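Local coordinates for TT1561 protein (Thermus thermophilus, PDB 1UF3) that is of unknown function but belongs to the calcineurin-like metallophosphoesterase superfamily, binds calcium ions and is predicted to be a phosphoesterase, at residues Pro181-Val186 / Ala198-Val203; Thr11-Gly16 / Asp206-Glu211; Asp34-Ile39 / Ala62-Ala67; Asp51-Phe56 / Leu81-Asn86. One frame throughout, in Å; residues are numbered along the deposited sequence.

Interaction 1 of 4, residues Pro181-Val186 / Ala198-Val203; sequences PLLVLV and ASWVVV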
loop_
_atom_site.group_PDB
_atom_site.type_symbol
_atom_site.label_atom_id
_atom_site.label_comp_id
_atom_site.label_asym_id
_atom_site.label_seq_id
_atom_site.Cartn_x
_atom_site.Cartn_y
_atom_site.Cartn_z
ATOM N N PRO A 181 15.421 6.695 29.043
ATOM C CA PRO A 181 14.723 6.704 27.760
ATOM C C PRO A 181 15.582 6.110 26.688
ATOM O O PRO A 181 16.814 6.119 26.782
ATOM C CB PRO A 181 14.462 8.187 27.503
ATOM C CG PRO A 181 15.620 8.871 28.262
ATOM C CD PRO A 181 15.657 8.070 29.541
ATOM N N LEU A 182 14.921 5.609 25.661
ATOM C CA LEU A 182 15.566 5.028 24.524
ATOM C C LEU A 182 16.213 6.099 23.656
ATOM O O LEU A 182 17.324 5.915 23.158
ATOM C CB LEU A 182 14.542 4.279 23.699
ATOM C CG LEU A 182 15.094 3.696 22.416
ATOM C CD1 LEU A 182 15.969 2.523 22.791
ATOM C CD2 LEU A 182 13.942 3.234 21.505
ATOM N N LEU A 183 15.491 7.196 23.436
ATOM C CA LEU A 183 15.992 8.309 22.634
ATOM C C LEU A 183 15.678 9.615 23.351
ATOM O O LEU A 183 14.647 9.749 24.010
ATOM C CB LEU A 183 15.362 8.319 21.235
ATOM C CG LEU A 183 15.375 9.651 20.458
ATOM C CD1 LEU A 183 16.821 10.020 20.034
ATOM C CD2 LEU A 183 14.477 9.543 19.242
ATOM N N VAL A 184 16.607 10.558 23.260
ATOM C CA VAL A 184 16.442 11.874 23.859
ATOM C C VAL A 184 16.844 12.845 22.755
ATOM O O VAL A 184 17.959 12.760 22.204
ATOM C CB VAL A 184 17.385 12.091 25.076
ATOM C CG1 VAL A 184 17.169 13.509 25.674
ATOM C CG2 VAL A 184 17.118 11.049 26.138
ATOM N N LEU A 185 15.933 13.732 22.387
ATOM C CA LEU A 185 16.236 14.728 21.362
ATOM C C LEU A 185 16.393 16.093 22.057
ATOM O O LEU A 185 15.570 16.465 22.903
ATOM C CB LEU A 185 15.103 14.794 20.325
ATOM C CG LEU A 185 15.136 13.760 19.190
ATOM C CD1 LEU A 185 13.821 13.777 18.419
ATOM C CD2 LEU A 185 16.285 14.087 18.239
ATOM N N VAL A 186 17.446 16.834 21.730
ATOM C CA VAL A 186 17.626 18.155 22.359
ATOM C C VAL A 186 17.961 19.217 21.315
ATOM O O VAL A 186 18.400 18.916 20.211
ATOM C CB VAL A 186 18.755 18.141 23.457
ATOM C CG1 VAL A 186 18.369 17.229 24.608
ATOM C CG2 VAL A 186 20.090 17.709 22.836
ATOM N N ALA A 198 22.313 3.932 28.792
ATOM C CA ALA A 198 21.634 3.181 27.743
ATOM C C ALA A 198 20.783 4.090 26.845
ATOM O O ALA A 198 20.103 3.602 25.939
ATOM C CB ALA A 198 20.763 2.100 28.368
ATOM N N SER A 199 20.837 5.404 27.085
ATOM C CA SER A 199 20.045 6.376 26.308
ATOM C C SER A 199 20.797 7.007 25.146
ATOM O O SER A 199 21.921 7.461 25.311
ATOM C CB SER A 199 19.553 7.522 27.199
ATOM O OG SER A 199 18.930 7.078 28.392
ATOM N N TRP A 200 20.166 7.040 23.975
ATOM C CA TRP A 200 20.738 7.644 22.781
ATOM C C TRP A 200 20.324 9.126 22.782
ATOM O O TRP A 200 19.139 9.453 22.672
ATOM C CB TRP A 200 20.199 6.945 21.534
ATOM C CG TRP A 200 20.765 7.426 20.211
ATOM C CD1 TRP A 200 22.049 7.837 19.965
ATOM C CD2 TRP A 200 20.096 7.438 18.936
ATOM N NE1 TRP A 200 22.221 8.089 18.633
ATOM C CE2 TRP A 200 21.042 7.853 17.973
ATOM C CE3 TRP A 200 18.795 7.126 18.517
ATOM C CZ2 TRP A 200 20.735 7.966 16.622
ATOM C CZ3 TRP A 200 18.482 7.235 17.146
ATOM C CH2 TRP A 200 19.446 7.650 16.223
ATOM N N VAL A 201 21.291 10.021 22.940
ATOM C CA VAL A 201 21.001 11.454 22.953
ATOM C C VAL A 201 21.409 12.055 21.625
ATOM O O VAL A 201 22.575 11.973 21.206
ATOM C CB VAL A 201 21.735 12.173 24.080
ATOM C CG1 VAL A 201 21.390 13.667 24.058
ATOM C CG2 VAL A 201 21.364 11.558 25.398
ATOM N N VAL A 202 20.432 12.660 20.967
ATOM C CA VAL A 202 20.618 13.248 19.657
ATOM C C VAL A 202 20.358 14.750 19.593
ATOM O O VAL A 202 19.375 15.258 20.144
ATOM C CB VAL A 202 19.676 12.572 18.608
ATOM C CG1 VAL A 202 19.812 13.275 17.243
ATOM C CG2 VAL A 202 19.996 11.053 18.496
ATOM N N VAL A 203 21.276 15.443 18.927
ATOM C CA VAL A 203 21.174 16.875 18.672
ATOM C C VAL A 203 20.885 16.769 17.185
ATOM O O VAL A 203 21.775 16.507 16.376
ATOM C CB VAL A 203 22.529 17.592 18.957
ATOM C CG1 VAL A 203 22.499 19.001 18.429
ATOM C CG2 VAL A 203 22.791 17.606 20.461
HETATM O O HOH W 1 18.848 3.878 23.693
#
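V184 is joined to the neighbouring strand through both its backbone polar groups: its N donates to W200 O and its O accepts from V202 N at 2.8 Å, almost straight at 177°. W200 N to L182 O and V186 N to V202 O continue the alternation of a parallel pair. Where the pairing begins, a water donates to L182 O and to A198 O, bridging the two carbonyls, and S199 OG donates to P181 O at 2.8 Å, in the carbonyl plane on a lone pair. An alanine at S199 would probably leave P181 O without this hydroxyl donor at the start of the pairing.

Strand 183-186 lies between 151-155 and 199-203 in one of the two sheets of the metallophosphoesterase sandwich, so branched and aliphatic residues suit both its sides.

Among the apolar contacts, L183 CD1 reaches V202 CG2 at 3.7 Å. V202 CG2 in turn sits over the centre of the W200 ring, 3.4 Å above its plane. L185 CD2 lies alongside V202 CB at 3.7 Å. L215 of strand 211-216 covers this side. V184 CB meets V201 CG2 on the other face at 4.0 Å, and V186 CG2 meets V203 CG2 at 3.6 Å.

Interaction 2 of 4, residues Thr11-Gly16 / Asp206-Glu211; sequences TSNPMG and DLSEGE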
loop_
_atom_site.group_PDB
_atom_site.type_symbol
_atom_site.label_atom_id
_atom_site.label_comp_id
_atom_site.label_asym_id
_atom_site.label_seq_id
_atom_site.Cartn_x
_atom_site.Cartn_y
_atom_site.Cartn_z
ATOM N N THR A 11 14.682 18.045 14.016
ATOM C CA THR A 11 15.375 19.324 13.935
ATOM C C THR A 11 14.944 20.140 15.137
ATOM O O THR A 11 14.005 19.755 15.869
ATOM C CB THR A 11 15.003 20.098 12.649
ATOM O OG1 THR A 11 15.883 21.214 12.502
ATOM C CG2 THR A 11 13.570 20.633 12.734
ATOM N N SER A 12 15.618 21.270 15.342
ATOM C CA SER A 12 15.308 22.147 16.468
ATOM C C SER A 12 15.429 23.629 16.118
ATOM O O SER A 12 15.888 24.002 15.051
ATOM C CB SER A 12 16.263 21.867 17.626
ATOM O OG SER A 12 17.587 22.224 17.231
ATOM N N ASN A 13 14.990 24.459 17.045
ATOM C CA ASN A 13 15.096 25.901 16.923
ATOM C C ASN A 13 14.901 26.534 15.548
ATOM O O ASN A 13 15.770 27.251 15.081
ATOM C CB ASN A 13 16.466 26.314 17.475
ATOM C CG ASN A 13 16.537 27.781 17.813
ATOM O OD1 ASN A 13 15.848 28.253 18.724
ATOM N ND2 ASN A 13 17.372 28.519 17.079
ATOM N N PRO A 14 13.765 26.279 14.876
ATOM C CA PRO A 14 13.550 26.889 13.555
ATOM C C PRO A 14 13.436 28.439 13.602
ATOM O O PRO A 14 13.620 29.116 12.588
ATOM C CB PRO A 14 12.259 26.223 13.069
ATOM C CG PRO A 14 11.532 25.890 14.366
ATOM C CD PRO A 14 12.664 25.361 15.220
HETATM N N MSE A 15 13.127 28.976 14.776
HETATM C CA MSE A 15 12.997 30.416 14.996
HETATM C C MSE A 15 12.159 31.193 13.967
HETATM O O MSE A 15 12.597 32.227 13.444
HETATM C CB MSE A 15 14.395 31.062 15.110
HETATM C CG MSE A 15 15.116 30.844 16.442
HETATM SE SE MSE A 15 14.437 31.863 17.911
HETATM C CE MSE A 15 15.223 33.581 17.411
ATOM N N GLY A 16 10.958 30.697 13.677
ATOM C CA GLY A 16 10.075 31.385 12.748
ATOM C C GLY A 16 10.406 31.329 11.273
ATOM O O GLY A 16 9.710 31.948 10.462
ATOM N N ASP A 206 20.028 22.524 13.897
ATOM C CA ASP A 206 19.322 23.785 14.060
ATOM C C ASP A 206 18.732 24.168 12.693
ATOM O O ASP A 206 19.488 24.453 11.747
ATOM C CB ASP A 206 20.324 24.848 14.548
ATOM C CG ASP A 206 19.656 26.125 14.948
ATOM O OD1 ASP A 206 18.812 26.583 14.171
ATOM O OD2 ASP A 206 19.967 26.659 16.029
ATOM N N LEU A 207 17.398 24.164 12.572
ATOM C CA LEU A 207 16.753 24.483 11.291
ATOM C C LEU A 207 16.989 25.939 10.864
ATOM O O LEU A 207 16.935 26.261 9.673
ATOM C CB LEU A 207 15.237 24.217 11.344
ATOM C CG LEU A 207 14.572 23.423 10.206
ATOM C CD1 LEU A 207 13.193 23.980 9.934
ATOM C CD2 LEU A 207 15.381 23.455 8.959
ATOM N N SER A 208 17.220 26.815 11.834
ATOM C CA SER A 208 17.504 28.218 11.523
ATOM C C SER A 208 18.821 28.255 10.745
ATOM O O SER A 208 19.094 29.206 10.023
ATOM C CB SER A 208 17.638 29.057 12.803
ATOM O OG SER A 208 18.891 28.839 13.431
ATOM N N GLU A 209 19.629 27.207 10.898
ATOM C CA GLU A 209 20.902 27.109 10.193
ATOM C C GLU A 209 20.709 26.127 9.051
ATOM O O GLU A 209 21.676 25.731 8.392
ATOM C CB GLU A 209 22.003 26.596 11.121
ATOM C CG GLU A 209 22.170 27.376 12.421
ATOM C CD GLU A 209 22.660 28.810 12.214
ATOM O OE1 GLU A 209 22.802 29.533 13.220
ATOM O OE2 GLU A 209 22.896 29.212 11.057
ATOM N N GLY A 210 19.447 25.740 8.838
ATOM C CA GLY A 210 19.087 24.808 7.785
ATOM C C GLY A 210 19.319 23.328 8.079
ATOM O O GLY A 210 19.024 22.482 7.240
ATOM N N GLU A 211 19.824 23.003 9.261
ATOM C CA GLU A 211 20.139 21.606 9.587
ATOM C C GLU A 211 19.008 20.703 10.106
ATOM O O GLU A 211 18.097 21.146 10.809
ATOM C CB GLU A 211 21.259 21.546 10.627
ATOM C CG GLU A 211 22.356 22.583 10.469
ATOM C CD GLU A 211 23.287 22.602 11.666
ATOM O OE1 GLU A 211 22.783 22.550 12.812
ATOM O OE2 GLU A 211 24.522 22.673 11.465
#
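With OG1 anti to its backbone N (chi1 -170°), T11 turns its hydroxyl to E211 O and donates a bond of 2.8 Å. N13 and D206 also have CG anti to N, and their side chains run side by side. The amide and carboxylate planes stand 83° apart, and N13 ND2 makes only a weak bond to D206 OD2, at 3.4 Å. The other end of the amide, OD1, is occupied by N41 N.

The backbones join at a single bridge, where L207 N donates to S12 O at 2.9 Å. L207 begins a short 3-10 turn that folds back on D206: E209 N and E211 N reach D206 O from opposite faces of its plane. D206 N in turn bonds E211 OE1 at 3.0 Å through the anti lone pair of that oxygen, which also receives G190 N.

Leucine suits the place of L207 because its CB and CG lie against T11, its CD1 touches P14 CB at 4.0 Å, and A20 and F24 of helix 18-25 close over it. A valine at T11 would probably leave E211 O without its hydroxyl partner, one tie fewer between strand 7-12 and the start of strand 211-216.

The loop leaving the first strand is where calcineurin-like phosphoesterases usually carry their Asp-X-His metal motif; N13-P14-M15, with M15 modelled as selenomethionine, probably occupies that place here.

Interaction 3 of 4, residues Asp34-Ile39 / Ala62-Ala67; sequences DAIALI and AHLPTA. With CA (calcium ion), chain S.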
loop_
_atom_site.group_PDB
_atom_site.type_symbol
_atom_site.label_atom_id
_atom_site.label_comp_id
_atom_site.label_asym_id
_atom_site.label_seq_id
_atom_site.Cartn_x
_atom_site.Cartn_y
_atom_site.Cartn_z
ATOM N N ASP A 34 8.838 8.174 9.284
ATOM C CA ASP A 34 7.605 7.652 9.876
ATOM C C ASP A 34 7.016 8.622 10.859
ATOM O O ASP A 34 5.820 8.560 11.178
ATOM C CB ASP A 34 7.868 6.329 10.572
ATOM C CG ASP A 34 8.562 5.360 9.670
ATOM O OD1 ASP A 34 8.055 5.157 8.539
ATOM O OD2 ASP A 34 9.625 4.839 10.074
ATOM N N ALA A 35 7.866 9.523 11.344
ATOM C CA ALA A 35 7.435 10.529 12.280
ATOM C C ALA A 35 8.343 11.770 12.209
ATOM O O ALA A 35 9.385 11.748 11.547
ATOM C CB ALA A 35 7.432 9.963 13.652
ATOM N N ILE A 36 7.927 12.839 12.882
ATOM C CA ILE A 36 8.686 14.075 12.919
ATOM C C ILE A 36 8.747 14.502 14.374
ATOM O O ILE A 36 7.757 14.394 15.108
ATOM C CB ILE A 36 7.981 15.212 12.139
ATOM C CG1 ILE A 36 8.071 14.969 10.636
ATOM C CG2 ILE A 36 8.555 16.556 12.558
ATOM C CD1 ILE A 36 7.238 15.926 9.773
ATOM N N ALA A 37 9.918 14.952 14.807
ATOM C CA ALA A 37 10.076 15.439 16.164
ATOM C C ALA A 37 10.705 16.816 16.018
ATOM O O ALA A 37 11.705 16.978 15.317
ATOM C CB ALA A 37 10.969 14.517 16.971
ATOM N N LEU A 38 10.115 17.818 16.657
ATOM C CA LEU A 38 10.648 19.167 16.519
ATOM C C LEU A 38 10.751 19.901 17.855
ATOM O O LEU A 38 9.782 20.005 18.621
ATOM C CB LEU A 38 9.793 19.936 15.504
ATOM C CG LEU A 38 10.262 21.319 15.046
ATOM C CD1 LEU A 38 9.548 21.763 13.738
ATOM C CD2 LEU A 38 10.011 22.264 16.183
ATOM N N ILE A 39 11.963 20.382 18.128
ATOM C CA ILE A 39 12.296 21.085 19.357
ATOM C C ILE A 39 12.330 22.592 19.108
ATOM O O ILE A 39 12.861 23.022 18.094
ATOM C CB ILE A 39 13.704 20.652 19.869
ATOM C CG1 ILE A 39 13.800 19.121 19.985
ATOM C CG2 ILE A 39 13.955 21.254 21.231
ATOM C CD1 ILE A 39 12.938 18.532 21.102
ATOM N N ALA A 62 2.525 17.647 6.580
ATOM C CA ALA A 62 3.247 16.378 6.650
ATOM C C ALA A 62 2.343 15.141 6.689
ATOM O O ALA A 62 2.650 14.133 6.053
ATOM C CB ALA A 62 4.134 16.370 7.877
ATOM N N HIS A 63 1.247 15.220 7.437
ATOM C CA HIS A 63 0.345 14.073 7.602
ATOM C C HIS A 63 1.127 12.891 8.176
ATOM O O HIS A 63 1.063 11.791 7.634
ATOM C CB HIS A 63 -0.281 13.638 6.272
ATOM C CG HIS A 63 -1.417 14.503 5.831
ATOM N ND1 HIS A 63 -1.242 15.620 5.042
ATOM C CD2 HIS A 63 -2.740 14.441 6.110
ATOM C CE1 HIS A 63 -2.408 16.210 4.855
ATOM N NE2 HIS A 63 -3.333 15.516 5.492
ATOM N N LEU A 64 1.874 13.137 9.253
ATOM C CA LEU A 64 2.680 12.113 9.925
ATOM C C LEU A 64 2.680 12.352 11.429
ATOM O O LEU A 64 2.543 13.489 11.886
ATOM C CB LEU A 64 4.162 12.159 9.468
ATOM C CG LEU A 64 4.674 11.718 8.085
ATOM C CD1 LEU A 64 6.146 12.104 7.959
ATOM C CD2 LEU A 64 4.497 10.190 7.883
ATOM N N PRO A 65 2.832 11.278 12.226
ATOM C CA PRO A 65 2.861 11.499 13.672
ATOM C C PRO A 65 3.917 12.584 13.879
ATOM O O PRO A 65 4.972 12.534 13.244
ATOM C CB PRO A 65 3.312 10.147 14.214
ATOM C CG PRO A 65 2.644 9.194 13.263
ATOM C CD PRO A 65 2.907 9.839 11.903
ATOM N N THR A 66 3.639 13.551 14.750
ATOM C CA THR A 66 4.571 14.657 14.981
ATOM C C THR A 66 4.539 15.108 16.431
ATOM O O THR A 66 3.477 15.281 17.020
ATOM C CB THR A 66 4.225 15.854 14.057
ATOM O OG1 THR A 66 4.277 15.419 12.697
ATOM C CG2 THR A 66 5.210 17.015 14.234
ATOM N N ALA A 67 5.714 15.286 17.024
ATOM C CA ALA A 67 5.761 15.727 18.403
ATOM C C ALA A 67 6.679 16.919 18.500
ATOM O O ALA A 67 7.689 16.999 17.803
ATOM C CB ALA A 67 6.271 14.600 19.323
HETATM CA CA CA S . 8.308 4.863 6.397
HETATM O O HOH W 2 6.633 3.038 6.507
HETATM O O HOH W 3 7.518 4.982 4.161
HETATM O O HOH W 4 6.482 6.650 6.198
#
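I36 and its neighbours pair in parallel with P65-A67 through three backbone bonds: I36 N to P65 O at 3.0 Å, A67 N to I36 O at 2.9 Å and L38 N to A67 O at 2.8 Å. This is the strand pairing of a beta-alpha-beta crossover, with helix 49-59 in the connection from strand 35-39 to strand 66-69 of the second sheet in the metallophosphoesterase sandwich.

On one face I36 and T66 lie side by side, pointing the same way, with I36 CG2 against T66 CG2. The other branch of I36 runs extended, CD1 anti to CA (chi2 172°), and ends 3.7 Å from A62 CB; F24 of helix 18-25 packs on the same isoleucine. Threonine suits this buried place because its hydroxyl is spent within its own segment: T66 OG1 donates to L64 O at 2.7 Å, from above the carbonyl plane, while its methyl serves the apolar side.

The alanines A35 and A67 and the ring of P65 share the opposite face, where small groups accept the indole of W104 from strand 101-104. P65 brings CD to 3.3 Å from D34 O.

D34 ends the contact at a metal. Its OD2 takes the backbone N of R6 and of Y7, steadying the carboxylate, whereas OD1 binds calcium at 2.2 Å, the ion's other ligands including three waters, G32 O and M1 N of a neighbouring subunit.

Interaction 4 of 4, residues Asp51-Phe56 / Leu81-Asn86; sequences DYAAFF and LREAAN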
loop_
_atom_site.group_PDB
_atom_site.type_symbol
_atom_site.label_atom_id
_atom_site.label_comp_id
_atom_site.label_asym_id
_atom_site.label_seq_id
_atom_site.Cartn_x
_atom_site.Cartn_y
_atom_site.Cartn_z
ATOM N N ASP A 51 1.292 33.943 14.221
ATOM C CA ASP A 51 2.531 33.401 13.671
ATOM C C ASP A 51 2.586 31.888 13.931
ATOM O O ASP A 51 2.973 31.105 13.066
ATOM C CB ASP A 51 3.738 34.089 14.333
ATOM C CG ASP A 51 3.710 35.607 14.172
ATOM O OD1 ASP A 51 3.674 36.050 13.017
ATOM O OD2 ASP A 51 3.732 36.336 15.191
ATOM N N TYR A 52 2.205 31.488 15.133
ATOM C CA TYR A 52 2.208 30.071 15.477
ATOM C C TYR A 52 1.209 29.353 14.575
ATOM O O TYR A 52 1.455 28.235 14.118
ATOM C CB TYR A 52 1.858 29.893 16.956
ATOM C CG TYR A 52 3.029 30.204 17.871
ATOM C CD1 TYR A 52 3.128 31.428 18.531
ATOM C CD2 TYR A 52 4.058 29.277 18.056
ATOM C CE1 TYR A 52 4.210 31.719 19.348
ATOM C CE2 TYR A 52 5.148 29.556 18.875
ATOM C CZ TYR A 52 5.223 30.774 19.517
ATOM O OH TYR A 52 6.312 31.058 20.318
ATOM N N ALA A 53 0.096 30.016 14.275
ATOM C CA ALA A 53 -0.901 29.408 13.413
ATOM C C ALA A 53 -0.332 29.129 12.027
ATOM O O ALA A 53 -0.594 28.070 11.450
ATOM C CB ALA A 53 -2.132 30.296 13.324
ATOM N N ALA A 54 0.463 30.053 11.484
ATOM C CA ALA A 54 1.037 29.833 10.155
ATOM C C ALA A 54 2.052 28.681 10.198
ATOM O O ALA A 54 2.122 27.867 9.281
ATOM C CB ALA A 54 1.706 31.121 9.644
ATOM N N PHE A 55 2.839 28.651 11.275
ATOM C CA PHE A 55 3.853 27.615 11.523
ATOM C C PHE A 55 3.165 26.214 11.529
ATOM O O PHE A 55 3.546 25.318 10.798
ATOM C CB PHE A 55 4.503 27.880 12.889
ATOM C CG PHE A 55 5.616 26.937 13.231
ATOM C CD1 PHE A 55 6.939 27.263 12.927
ATOM C CD2 PHE A 55 5.348 25.719 13.866
ATOM C CE1 PHE A 55 7.992 26.388 13.253
ATOM C CE2 PHE A 55 6.386 24.839 14.194
ATOM C CZ PHE A 55 7.713 25.174 13.887
ATOM N N PHE A 56 2.146 26.057 12.365
ATOM C CA PHE A 56 1.407 24.794 12.458
ATOM C C PHE A 56 0.673 24.391 11.180
ATOM O O PHE A 56 0.564 23.202 10.854
ATOM C CB PHE A 56 0.452 24.875 13.637
ATOM C CG PHE A 56 1.150 24.810 14.959
ATOM C CD1 PHE A 56 0.782 25.638 15.998
ATOM C CD2 PHE A 56 2.190 23.897 15.161
ATOM C CE1 PHE A 56 1.428 25.573 17.227
ATOM C CE2 PHE A 56 2.837 23.826 16.390
ATOM C CZ PHE A 56 2.455 24.668 17.423
ATOM N N LEU A 81 0.518 27.319 23.201
ATOM C CA LEU A 81 -0.457 26.304 23.605
ATOM C C LEU A 81 -1.814 26.372 22.882
ATOM O O LEU A 81 -2.369 25.335 22.486
ATOM C CB LEU A 81 -0.692 26.356 25.117
ATOM C CG LEU A 81 -1.300 25.066 25.707
ATOM C CD1 LEU A 81 -0.242 23.942 25.617
ATOM C CD2 LEU A 81 -1.720 25.256 27.164
ATOM N N ARG A 82 -2.353 27.572 22.696
ATOM C CA ARG A 82 -3.645 27.682 22.032
ATOM C C ARG A 82 -3.621 27.274 20.587
ATOM O O ARG A 82 -4.549 26.602 20.102
ATOM C CB ARG A 82 -4.209 29.097 22.112
ATOM C CG ARG A 82 -5.669 29.146 21.616
ATOM C CD ARG A 82 -6.475 30.209 22.337
ATOM N NE ARG A 82 -7.908 30.007 22.129
ATOM C CZ ARG A 82 -8.850 30.875 22.485
ATOM N NH1 ARG A 82 -8.526 32.021 23.071
ATOM N NH2 ARG A 82 -10.123 30.588 22.263
ATOM N N GLU A 83 -2.573 27.698 19.887
ATOM C CA GLU A 83 -2.434 27.388 18.484
ATOM C C GLU A 83 -2.106 25.908 18.264
ATOM O O GLU A 83 -2.437 25.350 17.216
ATOM C CB GLU A 83 -1.370 28.295 17.845
ATOM C CG GLU A 83 -1.767 29.779 17.855
ATOM C CD GLU A 83 -3.084 30.030 17.125
ATOM O OE1 GLU A 83 -3.811 30.971 17.510
ATOM O OE2 GLU A 83 -3.390 29.296 16.159
ATOM N N ALA A 84 -1.429 25.292 19.228
ATOM C CA ALA A 84 -1.109 23.862 19.134
ATOM C C ALA A 84 -2.457 23.140 19.310
ATOM O O ALA A 84 -2.795 22.233 18.554
ATOM C CB ALA A 84 -0.154 23.445 20.265
ATOM N N ALA A 85 -3.215 23.579 20.309
ATOM C CA ALA A 85 -4.516 23.003 20.590
ATOM C C ALA A 85 -5.421 23.096 19.354
ATOM O O ALA A 85 -6.079 22.113 19.006
ATOM C CB ALA A 85 -5.148 23.705 21.790
ATOM N N ASN A 86 -5.429 24.254 18.681
ATOM C CA ASN A 86 -6.240 24.462 17.466
ATOM C C ASN A 86 -5.898 23.494 16.320
ATOM O O ASN A 86 -6.781 22.842 15.756
ATOM C CB ASN A 86 -6.087 25.907 16.915
ATOM C CG ASN A 86 -6.665 26.970 17.850
ATOM O OD1 ASN A 86 -7.506 26.677 18.698
ATOM N ND2 ASN A 86 -6.213 28.215 17.688
#
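Y52 O accepts from F56 N at 2.9 Å, a regular helical bond that sets Y52 and F56 one turn apart, so that Y52 CB and the ring of F56 both meet E83 of the other helix. E83 fills the groove between the helices. Its CB and CG lie against Y52 CB, each at 3.7 Å, and a bend at chi2 (-58°) swings CD toward A53. There OE2 rests 3.3 Å from A53 CB and takes a weak bond from N86 ND2, one turn further along its own helix. A glutamate suits this partly exposed place, since its methylenes pack while its carboxylate stays at the border of the contact.

The aromatic contribution comes from F56. E83 CB lies in the ring plane at its edge, 3.9 Å from CD1, and the next atom of the rim, CE1, approaches A84 N at 3.5 Å and A84 CB at 4.0 Å. The small side chains of A53 and A84 leave room for these larger partners, and the segment axes pass 9.0 Å apart at 36°, so the two helices run roughly in the same direction.

The hydroxyl of Y52 is held by D74, near a bound calcium. On the sheet side the ring of F56 meets that of Y68 in strand 66-69 and A84 touches N96 of strand 94-96, while from helix 77-90 R82 reaches W134 of a neighbouring subunit in a cation-pi contact.

Interaction 2 opens first, with the end of strand 7-12, and closes last, at the turn before strand 211-216, so the other three are nested in its long loop. Next comes 34-39, and interaction 3 closes at 62-67 around helix 49-59. That helix already carries 51-56, which interaction 4 joins to 81-86; interactions 3 and 4 therefore cross, tying two strands of one sheet to the pair of helices that lies against it. Far along the chain, interaction 1 closes a short loop in the other sheet. The contacts also touch one another: I39 bonds to T11 and N13, F55 touches P14 and L38, and L185 packs on A37, bringing the two sheets together.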